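Local coordinates for protein thiol-disulfide oxidoreductase (Bacteroides thetaiotaomicron, PDB 3FW2) that is the C-terminal, thioredoxin-like domain of a putative TlpA-like thiol-disulfide oxidoreductase, but lacks the classical CXXC motif, so its redox role is uncertain, at residues A[40-44]-A[83-88]. Residues are numbered along the deposited sequence.
Sequences FWASW and QWKDAI
Start with the chain leaving a strand: F40 to A42 are extended, and S43 (phi/psi -66/-27) begins the turn into W44. Residues 83-88 are regular helix; the backbones come nearest at S43 and W84, CA atoms 5.9 Å apart. W41, chi1 p, projects its indole as a flat wedge into the hollow bordered by W84, A87 and I88. Its CZ2 lies 3.5 Å from CD1 of W84, whose t rotamer turns CD1 and NE1 toward W41; its CZ3 meets CB of A87 at 3.8 Å, edge-on. The indoles meet obliquely, planes at 33°, and a water accepts from NE1 of W41 (3.0 Å) and NE1 of W84 (2.9 Å). CB of A87 is the small bump in the notch where the W41 ring and S43 meet, 3.6 Å from CB of S43. S43, chi1 p, sets OG 3.6 Å from CB of Q83; a second water donates to OG of S43 and OE1 of Q83, both 2.7 Å, and OG of S43 also hydrogen-bonds D78. Thioredoxins carry WCXXC at this turn; W44 matches its tryptophan, but no cysteine pair follows. Helix 81-90, in the crossover from strand 70-76 to strand 96-98, thus packs against the end of central strand 35-41.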
loop_
_atom_site.group_PDB
_atom_site.type_symbol
_atom_site.label_atom_id
_atom_site.label_comp_id
_atom_site.label_asym_id
_atom_site.label_seq_id
_atom_site.Cartn_x
_atom_site.Cartn_y
_atom_site.Cartn_z
ATOM N N PHE A 40 -8.508 -6.334 -4.285
ATOM C CA PHE A 40 -8.018 -5.083 -3.733
ATOM C C PHE A 40 -6.866 -4.540 -4.604
ATOM O O PHE A 40 -5.997 -5.294 -5.052
ATOM C CB PHE A 40 -7.441 -5.295 -2.340
ATOM C CG PHE A 40 -8.459 -5.703 -1.290
ATOM C CD1 PHE A 40 -9.104 -4.761 -0.531
ATOM C CD2 PHE A 40 -8.798 -7.016 -1.121
ATOM C CE1 PHE A 40 -10.035 -5.129 0.444
ATOM C CE2 PHE A 40 -9.753 -7.371 -0.147
ATOM C CZ PHE A 40 -10.344 -6.409 0.613
ATOM N N TRP A 41 -6.882 -3.228 -4.844
ATOM C CA TRP A 41 -5.954 -2.618 -5.781
ATOM C C TRP A 41 -5.909 -1.119 -5.492
ATOM O O TRP A 41 -6.639 -0.608 -4.629
ATOM C CB TRP A 41 -6.448 -2.836 -7.221
ATOM C CG TRP A 41 -7.727 -2.132 -7.556
ATOM C CD1 TRP A 41 -8.980 -2.437 -7.099
ATOM C CD2 TRP A 41 -7.876 -0.948 -8.357
ATOM N NE1 TRP A 41 -9.894 -1.544 -7.585
ATOM C CE2 TRP A 41 -9.256 -0.615 -8.349
ATOM C CE3 TRP A 41 -6.997 -0.171 -9.098
ATOM C CZ2 TRP A 41 -9.763 0.468 -9.070
ATOM C CZ3 TRP A 41 -7.486 0.904 -9.800
ATOM C CH2 TRP A 41 -8.854 1.228 -9.763
ATOM N N ALA A 42 -5.075 -0.404 -6.231
ATOM C CA ALA A 42 -5.130 1.050 -6.258
ATOM C C ALA A 42 -4.523 1.593 -7.520
ATOM O O ALA A 42 -3.553 1.035 -8.075
ATOM C CB ALA A 42 -4.386 1.673 -5.058
ATOM N N SER A 43 -5.038 2.726 -8.000
ATOM C CA SER A 43 -4.487 3.325 -9.208
ATOM C C SER A 43 -3.050 3.821 -9.019
ATOM O O SER A 43 -2.279 3.955 -9.964
ATOM C CB SER A 43 -5.422 4.445 -9.725
ATOM O OG SER A 43 -5.156 5.669 -9.050
ATOM N N TRP A 44 -2.695 4.165 -7.798
ATOM C CA TRP A 44 -1.343 4.562 -7.461
ATOM C C TRP A 44 -0.347 3.375 -7.379
ATOM O O TRP A 44 0.877 3.573 -7.077
ATOM C CB TRP A 44 -1.331 5.388 -6.153
ATOM C CG TRP A 44 -1.930 4.763 -4.907
ATOM C CD1 TRP A 44 -3.137 5.070 -4.351
ATOM C CD2 TRP A 44 -1.336 3.781 -4.057
ATOM N NE1 TRP A 44 -3.322 4.341 -3.210
ATOM C CE2 TRP A 44 -2.228 3.545 -3.004
ATOM C CE3 TRP A 44 -0.108 3.080 -4.073
ATOM C CZ2 TRP A 44 -1.967 2.615 -1.971
ATOM C CZ3 TRP A 44 0.145 2.149 -3.027
ATOM C CH2 TRP A 44 -0.782 1.925 -2.014
ATOM N N GLN A 83 -8.519 9.959 -10.032
ATOM C CA GLN A 83 -7.530 8.962 -10.428
ATOM C C GLN A 83 -8.135 7.561 -10.416
ATOM O O GLN A 83 -7.836 6.729 -11.320
ATOM C CB GLN A 83 -6.278 9.047 -9.588
ATOM C CG GLN A 83 -5.523 10.292 -9.898
ATOM C CD GLN A 83 -4.508 10.615 -8.866
ATOM O OE1 GLN A 83 -3.903 9.728 -8.274
ATOM N NE2 GLN A 83 -4.298 11.916 -8.629
ATOM N N TRP A 84 -8.981 7.293 -9.416
ATOM C CA TRP A 84 -9.680 6.021 -9.284
ATOM C C TRP A 84 -10.612 5.798 -10.470
ATOM O O TRP A 84 -10.552 4.768 -11.160
ATOM C CB TRP A 84 -10.463 5.994 -7.961
ATOM C CG TRP A 84 -11.329 4.826 -7.747
ATOM C CD1 TRP A 84 -10.986 3.518 -7.753
ATOM C CD2 TRP A 84 -12.719 4.885 -7.495
ATOM N NE1 TRP A 84 -12.088 2.738 -7.489
ATOM C CE2 TRP A 84 -13.174 3.559 -7.334
ATOM C CE3 TRP A 84 -13.629 5.939 -7.393
ATOM C CZ2 TRP A 84 -14.476 3.249 -7.049
ATOM C CZ3 TRP A 84 -14.960 5.621 -7.098
ATOM C CH2 TRP A 84 -15.368 4.292 -6.917
ATOM N N LYS A 85 -11.465 6.771 -10.761
ATOM C CA LYS A 85 -12.363 6.636 -11.894
ATOM C C LYS A 85 -11.627 6.539 -13.225
ATOM O O LYS A 85 -12.064 5.813 -14.141
ATOM C CB LYS A 85 -13.336 7.838 -11.963
ATOM C CG LYS A 85 -14.348 7.835 -10.819
ATOM C CD LYS A 85 -15.304 9.052 -10.917
ATOM C CE LYS A 85 -16.435 8.917 -9.892
ATOM N NZ LYS A 85 -17.531 9.930 -10.119
ATOM N N ASP A 86 -10.553 7.291 -13.368
ATOM C CA ASP A 86 -9.800 7.250 -14.633
ATOM C C ASP A 86 -9.257 5.830 -14.873
ATOM O O ASP A 86 -9.264 5.356 -16.021
ATOM C CB ASP A 86 -8.635 8.222 -14.612
ATOM C CG ASP A 86 -9.076 9.684 -14.721
ATOM O OD1 ASP A 86 -10.250 10.011 -15.056
ATOM O OD2 ASP A 86 -8.199 10.536 -14.496
ATOM N N ALA A 87 -8.722 5.211 -13.813
ATOM C CA ALA A 87 -8.191 3.832 -13.900
ATOM C C ALA A 87 -9.281 2.832 -14.241
ATOM O O ALA A 87 -9.076 1.900 -15.073
ATOM C CB ALA A 87 -7.444 3.462 -12.578
ATOM N N ILE A 88 -10.435 2.973 -13.630
ATOM C CA ILE A 88 -11.566 2.047 -13.933
ATOM C C ILE A 88 -11.827 2.049 -15.443
ATOM O O ILE A 88 -12.022 1.000 -16.071
ATOM C CB ILE A 88 -12.809 2.452 -13.130
ATOM C CG1 ILE A 88 -12.601 2.175 -11.640
ATOM C CG2 ILE A 88 -14.033 1.698 -13.603
ATOM C CD1 ILE A 88 -13.684 2.773 -10.801
HETATM O O HOH W 1 -12.442 -0.141 -6.997
HETATM O O HOH W 2 -3.044 7.330 -9.249
#